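Local structure of putative retaining b-glycosidase (Saccharophagus degradans, 5A95) at residues V181-M193 against T222-Y234. The protein probably hydrolyses mixed-linkage beta-glucans as a retaining glycoside hydrolase of family 5, subfamily 26, with specificity governed by its quaternary structure. The protein carries 1 engineered substitution. Sequence-based numbering, arbitrary orientation.
Sequences VAVYELFNEPTTM and TVIPLVAGFNWAY. With MG (magnesium ion), chain G; BGC (beta-D-glucopyranose), chain D.
Three backbone hydrogen bonds join strands 181-185 and 224-227 in parallel: Ile224 N to Ala182 O, Tyr184 N to Ile224 O (2.9 Å, 160° at the hydrogen) and Leu226 N to Tyr184 O. A fourth, from just past the first strand, continues the ladder: Leu186 N approaches Leu226 O (3.2 Å) in the carbonyl plane and nearly straight, 166° at the hydrogen. Farther on, Trp232 N donates to Pro190 O.

Side chains pack on both faces of the ladder. Those of Leu226 and Glu185 lie side by side, pointing the same way, with Leu226 CD2 3.5 Å from Glu185 CD, while Glu185 OE1 forms a salt bridge with Arg103. On the other face, Val223 CB rests over one face of the Tyr184 ring, 4.2 Å from the centroid.

This pairing belongs to the (beta/alpha)8 barrel of family 5, helix 202-219 making the crossover between the two strands. The sequence Asn188-Glu189-Pro190 fits the family's motif holding the acid/base glutamate, which Glu189 probably is. A glucose hydroxyl, BGC O1, donates to Glu189 OE1 at 2.6 Å, and His254 binds OE2.

Around the indole, Thr191 CG2 makes a CH-pi contact over the five-membered ring, 3.7 Å from its centroid; OG1, anti to the backbone N (chi1 178°), reaches over the six-membered ring and accepts from Met193 N in an ST turn. Glu189 OE1 meets the edge at Trp232 CD1 (3.4 Å), and NE1 bonds Gln153. Replacing Trp232 with alanine would probably leave Gln153 without this donor, Thr191 without the ring face it packs on, and the Glu189 carboxylate without the indole edge beside it.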
loop_
_atom_site.group_PDB
_atom_site.type_symbol
_atom_site.label_atom_id
_atom_site.label_comp_id
_atom_site.label_asym_id
_atom_site.label_seq_id
_atom_site.Cartn_x
_atom_site.Cartn_y
_atom_site.Cartn_z
ATOM N N VAL A 181 16.382 26.278 0.468
ATOM C CA VAL A 181 15.546 25.237 -0.106
ATOM C C VAL A 181 14.236 25.919 -0.510
ATOM O O VAL A 181 13.427 26.249 0.331
ATOM C CB VAL A 181 15.327 24.088 0.880
ATOM C CG1 VAL A 181 14.467 23.028 0.245
ATOM C CG2 VAL A 181 16.658 23.464 1.316
ATOM N N ALA A 182 14.069 26.176 -1.809
ATOM C CA ALA A 182 13.035 27.075 -2.269
ATOM C C ALA A 182 11.783 26.387 -2.767
ATOM O O ALA A 182 10.693 26.902 -2.577
ATOM C CB ALA A 182 13.578 28.006 -3.330
ATOM N N VAL A 183 11.934 25.272 -3.482
ATOM C CA VAL A 183 10.841 24.669 -4.242
ATOM C C VAL A 183 10.804 23.174 -3.957
ATOM O O VAL A 183 11.848 22.488 -3.972
ATOM C CB VAL A 183 11.053 24.898 -5.756
ATOM C CG1 VAL A 183 9.959 24.243 -6.574
ATOM C CG2 VAL A 183 11.146 26.377 -6.086
ATOM N N TYR A 184 9.601 22.684 -3.665
ATOM C CA TYR A 184 9.320 21.263 -3.463
ATOM C C TYR A 184 8.531 20.782 -4.674
ATOM O O TYR A 184 7.351 21.073 -4.832
ATOM C CB TYR A 184 8.523 21.019 -2.180
ATOM C CG TYR A 184 9.273 21.282 -0.892
ATOM C CD1 TYR A 184 10.622 21.567 -0.870
ATOM C CD2 TYR A 184 8.644 21.188 0.323
ATOM C CE1 TYR A 184 11.295 21.787 0.303
ATOM C CE2 TYR A 184 9.311 21.426 1.512
ATOM C CZ TYR A 184 10.643 21.753 1.499
ATOM O OH TYR A 184 11.376 22.002 2.635
ATOM N N GLU A 185 9.243 20.082 -5.565
ATOM C CA GLU A 185 8.657 19.594 -6.831
ATOM C C GLU A 185 8.109 18.196 -6.568
ATOM O O GLU A 185 8.852 17.225 -6.493
ATOM C CB GLU A 185 9.679 19.640 -7.927
ATOM C CG GLU A 185 9.149 19.190 -9.281
ATOM C CD GLU A 185 10.107 19.505 -10.415
ATOM O OE1 GLU A 185 11.235 19.944 -10.105
ATOM O OE2 GLU A 185 9.746 19.282 -11.599
ATOM N N LEU A 186 6.801 18.126 -6.413
ATOM C CA LEU A 186 6.112 17.029 -5.754
ATOM C C LEU A 186 6.255 15.672 -6.444
ATOM O O LEU A 186 6.339 14.652 -5.763
ATOM C CB LEU A 186 4.625 17.354 -5.611
ATOM C CG LEU A 186 4.310 18.661 -4.856
ATOM C CD1 LEU A 186 2.791 18.821 -4.718
ATOM C CD2 LEU A 186 4.996 18.724 -3.507
ATOM N N PHE A 187 6.253 15.682 -7.781
ATOM C CA PHE A 187 6.316 14.443 -8.563
ATOM C C PHE A 187 6.782 14.812 -9.965
ATOM O O PHE A 187 6.007 15.336 -10.766
ATOM C CB PHE A 187 4.964 13.740 -8.603
ATOM C CG PHE A 187 5.037 12.359 -9.201
ATOM C CD1 PHE A 187 5.024 12.183 -10.571
ATOM C CD2 PHE A 187 5.088 11.239 -8.392
ATOM C CE1 PHE A 187 5.099 10.899 -11.116
ATOM C CE2 PHE A 187 5.167 9.982 -8.922
ATOM C CZ PHE A 187 5.177 9.809 -10.281
ATOM N N ASN A 188 8.049 14.514 -10.265
ATOM C CA ASN A 188 8.722 14.942 -11.494
ATOM C C ASN A 188 7.853 14.885 -12.762
ATOM O O ASN A 188 7.554 15.902 -13.394
ATOM C CB ASN A 188 9.983 14.110 -11.623
ATOM C CG ASN A 188 10.664 14.199 -12.969
ATOM O OD1 ASN A 188 10.992 15.258 -13.475
ATOM N ND2 ASN A 188 10.926 13.024 -13.547
ATOM N N GLU A 189 7.485 13.675 -13.193
ATOM C CA GLU A 189 6.844 13.494 -14.500
ATOM C C GLU A 189 5.636 12.584 -14.445
ATOM O O GLU A 189 5.755 11.347 -14.640
ATOM C CB GLU A 189 7.846 13.031 -15.568
ATOM C CG GLU A 189 8.680 14.189 -16.093
ATOM C CD GLU A 189 9.670 13.828 -17.163
ATOM O OE1 GLU A 189 10.027 12.651 -17.260
ATOM O OE2 GLU A 189 10.125 14.754 -17.862
ATOM N N PRO A 190 4.453 13.185 -14.255
ATOM C CA PRO A 190 3.229 12.414 -14.377
ATOM C C PRO A 190 3.056 11.908 -15.810
ATOM O O PRO A 190 3.159 12.674 -16.764
ATOM C CB PRO A 190 2.152 13.426 -14.020
ATOM C CG PRO A 190 2.873 14.434 -13.165
ATOM C CD PRO A 190 4.180 14.575 -13.871
ATOM N N THR A 191 2.756 10.606 -15.924
ATOM C CA THR A 191 2.439 9.990 -17.195
ATOM C C THR A 191 1.756 8.659 -16.961
ATOM O O THR A 191 2.083 7.956 -15.992
ATOM C CB THR A 191 3.664 9.782 -18.120
ATOM O OG1 THR A 191 3.211 9.135 -19.315
ATOM C CG2 THR A 191 4.749 8.930 -17.464
ATOM N N THR A 192 0.821 8.298 -17.837
ATOM C CA THR A 192 0.284 6.951 -17.815
ATOM C C THR A 192 0.778 6.097 -18.974
ATOM O O THR A 192 0.322 4.972 -19.137
ATOM C CB THR A 192 -1.239 6.945 -17.843
ATOM O OG1 THR A 192 -1.660 7.536 -19.076
ATOM C CG2 THR A 192 -1.797 7.638 -16.623
ATOM N N MET A 193 1.717 6.597 -19.759
ATOM C CA MET A 193 2.286 5.838 -20.876
ATOM C C MET A 193 1.161 5.308 -21.764
ATOM O O MET A 193 1.050 4.095 -22.020
ATOM C CB MET A 193 3.205 4.722 -20.399
ATOM C CG MET A 193 4.423 5.239 -19.673
ATOM S SD MET A 193 5.604 3.949 -19.249
ATOM C CE MET A 193 6.436 3.757 -20.839
ATOM N N THR A 222 6.076 28.439 4.103
ATOM C CA THR A 222 6.937 29.305 3.284
ATOM C C THR A 222 7.438 28.672 2.001
ATOM O O THR A 222 7.923 29.347 1.104
ATOM C CB THR A 222 8.190 29.782 4.033
ATOM O OG1 THR A 222 9.133 28.704 4.205
ATOM C CG2 THR A 222 7.847 30.432 5.380
ATOM N N VAL A 223 7.317 27.356 1.880
ATOM C CA VAL A 223 7.881 26.670 0.725
ATOM C C VAL A 223 6.998 26.874 -0.511
ATOM O O VAL A 223 5.790 27.188 -0.389
ATOM C CB VAL A 223 8.111 25.181 0.999
ATOM C CG1 VAL A 223 9.009 24.968 2.200
ATOM C CG2 VAL A 223 6.797 24.468 1.160
ATOM N N ILE A 224 7.584 26.652 -1.692
ATOM C CA ILE A 224 6.850 26.726 -2.942
ATOM C C ILE A 224 6.653 25.321 -3.520
ATOM O O ILE A 224 7.579 24.714 -4.045
ATOM C CB ILE A 224 7.593 27.599 -3.975
ATOM C CG1 ILE A 224 7.815 29.024 -3.441
ATOM C CG2 ILE A 224 6.830 27.612 -5.289
ATOM C CD1 ILE A 224 8.845 29.798 -4.252
ATOM N N PRO A 225 5.426 24.784 -3.453
ATOM C CA PRO A 225 5.139 23.522 -4.146
ATOM C C PRO A 225 5.124 23.768 -5.643
ATOM O O PRO A 225 4.578 24.778 -6.121
ATOM C CB PRO A 225 3.722 23.137 -3.632
ATOM C CG PRO A 225 3.507 23.985 -2.394
ATOM C CD PRO A 225 4.232 25.275 -2.740
ATOM N N LEU A 226 5.632 22.791 -6.387
ATOM C CA LEU A 226 5.673 22.849 -7.844
ATOM C C LEU A 226 4.937 21.621 -8.388
ATOM O O LEU A 226 5.288 20.476 -8.054
ATOM C CB LEU A 226 7.117 22.868 -8.334
ATOM C CG LEU A 226 7.353 23.003 -9.823
ATOM C CD1 LEU A 226 6.955 24.353 -10.331
ATOM C CD2 LEU A 226 8.776 22.708 -10.236
ATOM N N VAL A 227 3.868 21.875 -9.144
ATOM C CA VAL A 227 2.906 20.862 -9.597
ATOM C C VAL A 227 3.025 20.690 -11.108
ATOM O O VAL A 227 3.177 21.656 -11.837
ATOM C CB VAL A 227 1.477 21.332 -9.245
ATOM C CG1 VAL A 227 0.407 20.452 -9.880
ATOM C CG2 VAL A 227 1.312 21.345 -7.728
ATOM N N ALA A 228 2.941 19.437 -11.557
ATOM C CA ALA A 228 3.077 19.066 -12.956
ATOM C C ALA A 228 1.799 18.421 -13.508
ATOM O O ALA A 228 1.030 17.785 -12.782
ATOM C CB ALA A 228 4.191 18.056 -13.133
ATOM N N GLY A 229 1.614 18.604 -14.806
ATOM C CA GLY A 229 0.577 17.928 -15.550
ATOM C C GLY A 229 1.061 16.660 -16.247
ATOM O O GLY A 229 2.177 16.174 -16.050
ATOM N N PHE A 230 0.166 16.118 -17.057
ATOM C CA PHE A 230 0.379 14.855 -17.766
ATOM C C PHE A 230 1.284 15.015 -18.978
ATOM O O PHE A 230 1.860 16.082 -19.250
ATOM C CB PHE A 230 -0.978 14.227 -18.147
ATOM C CG PHE A 230 -1.917 13.992 -16.975
ATOM C CD1 PHE A 230 -1.452 13.570 -15.751
ATOM C CD2 PHE A 230 -3.280 14.151 -17.136
ATOM C CE1 PHE A 230 -2.315 13.318 -14.692
ATOM C CE2 PHE A 230 -4.139 13.902 -16.091
ATOM C CZ PHE A 230 -3.659 13.500 -14.889
ATOM N N ASN A 231 1.476 13.892 -19.687
ATOM C CA ASN A 231 2.398 13.818 -20.812
ATOM C C ASN A 231 3.812 14.198 -20.384
ATOM O O ASN A 231 4.506 14.943 -21.065
ATOM C CB ASN A 231 1.917 14.696 -21.987
ATOM C CG ASN A 231 2.673 14.425 -23.279
ATOM O OD1 ASN A 231 3.373 13.422 -23.416
ATOM N ND2 ASN A 231 2.612 15.374 -24.201
ATOM N N TRP A 232 4.252 13.605 -19.283
ATOM C CA TRP A 232 5.577 13.834 -18.725
ATOM C C TRP A 232 5.796 15.316 -18.377
ATOM O O TRP A 232 6.763 15.954 -18.822
ATOM C CB TRP A 232 6.688 13.326 -19.642
ATOM C CG TRP A 232 6.783 11.829 -19.818
ATOM C CD1 TRP A 232 7.678 11.020 -19.180
ATOM C CD2 TRP A 232 6.037 10.995 -20.698
ATOM N NE1 TRP A 232 7.538 9.719 -19.611
ATOM C CE2 TRP A 232 6.551 9.673 -20.553
ATOM C CE3 TRP A 232 5.030 11.226 -21.626
ATOM C CZ2 TRP A 232 6.035 8.586 -21.253
ATOM C CZ3 TRP A 232 4.518 10.135 -22.318
ATOM C CH2 TRP A 232 5.022 8.838 -22.134
ATOM N N ALA A 233 4.886 15.860 -17.569
ATOM C CA ALA A 233 4.971 17.243 -17.107
ATOM C C ALA A 233 5.008 18.206 -18.278
ATOM O O ALA A 233 5.736 19.174 -18.270
ATOM C CB ALA A 233 6.192 17.454 -16.188
ATOM N N TYR A 234 4.147 17.994 -19.250
ATOM C CA TYR A 234 4.074 18.856 -20.410
ATOM C C TYR A 234 2.761 19.613 -20.547
ATOM O O TYR A 234 2.757 20.764 -20.975
ATOM C CB TYR A 234 4.432 18.083 -21.698
ATOM C CG TYR A 234 4.587 19.005 -22.862
ATOM C CD1 TYR A 234 5.693 19.846 -22.975
ATOM C CD2 TYR A 234 3.621 19.064 -23.847
ATOM C CE1 TYR A 234 5.793 20.737 -24.011
ATOM C CE2 TYR A 234 3.741 19.948 -24.920
ATOM C CZ TYR A 234 4.842 20.799 -24.978
ATOM O OH TYR A 234 4.975 21.729 -26.002
HETATM MG MG MG G . 12.628 26.757 2.395
HETATM C C2 BGC D . 13.455 12.018 -17.333
HETATM C C3 BGC D . 14.960 11.974 -17.076
HETATM C C4 BGC D . 15.673 11.449 -18.328
HETATM C C5 BGC D . 15.284 12.288 -19.530
HETATM C C6 BGC D . 15.973 11.840 -20.798
HETATM C C1 BGC D . 13.069 12.598 -18.690
HETATM O O1 BGC D . 11.790 12.197 -19.113
HETATM O O2 BGC D . 12.786 12.734 -16.230
HETATM O O3 BGC D . 15.178 11.177 -15.869
HETATM O O4 BGC D . 17.105 11.401 -18.254
HETATM O O5 BGC D . 13.886 12.096 -19.720
HETATM O O6 BGC D . 15.352 12.589 -21.845
HETATM O O HOH W 1 12.633 24.576 3.090
HETATM O O HOH W 2 5.575 18.028 -9.419
HETATM O O HOH W 3 11.465 27.250 4.513
HETATM O O HOH W 4 10.978 28.294 1.691
#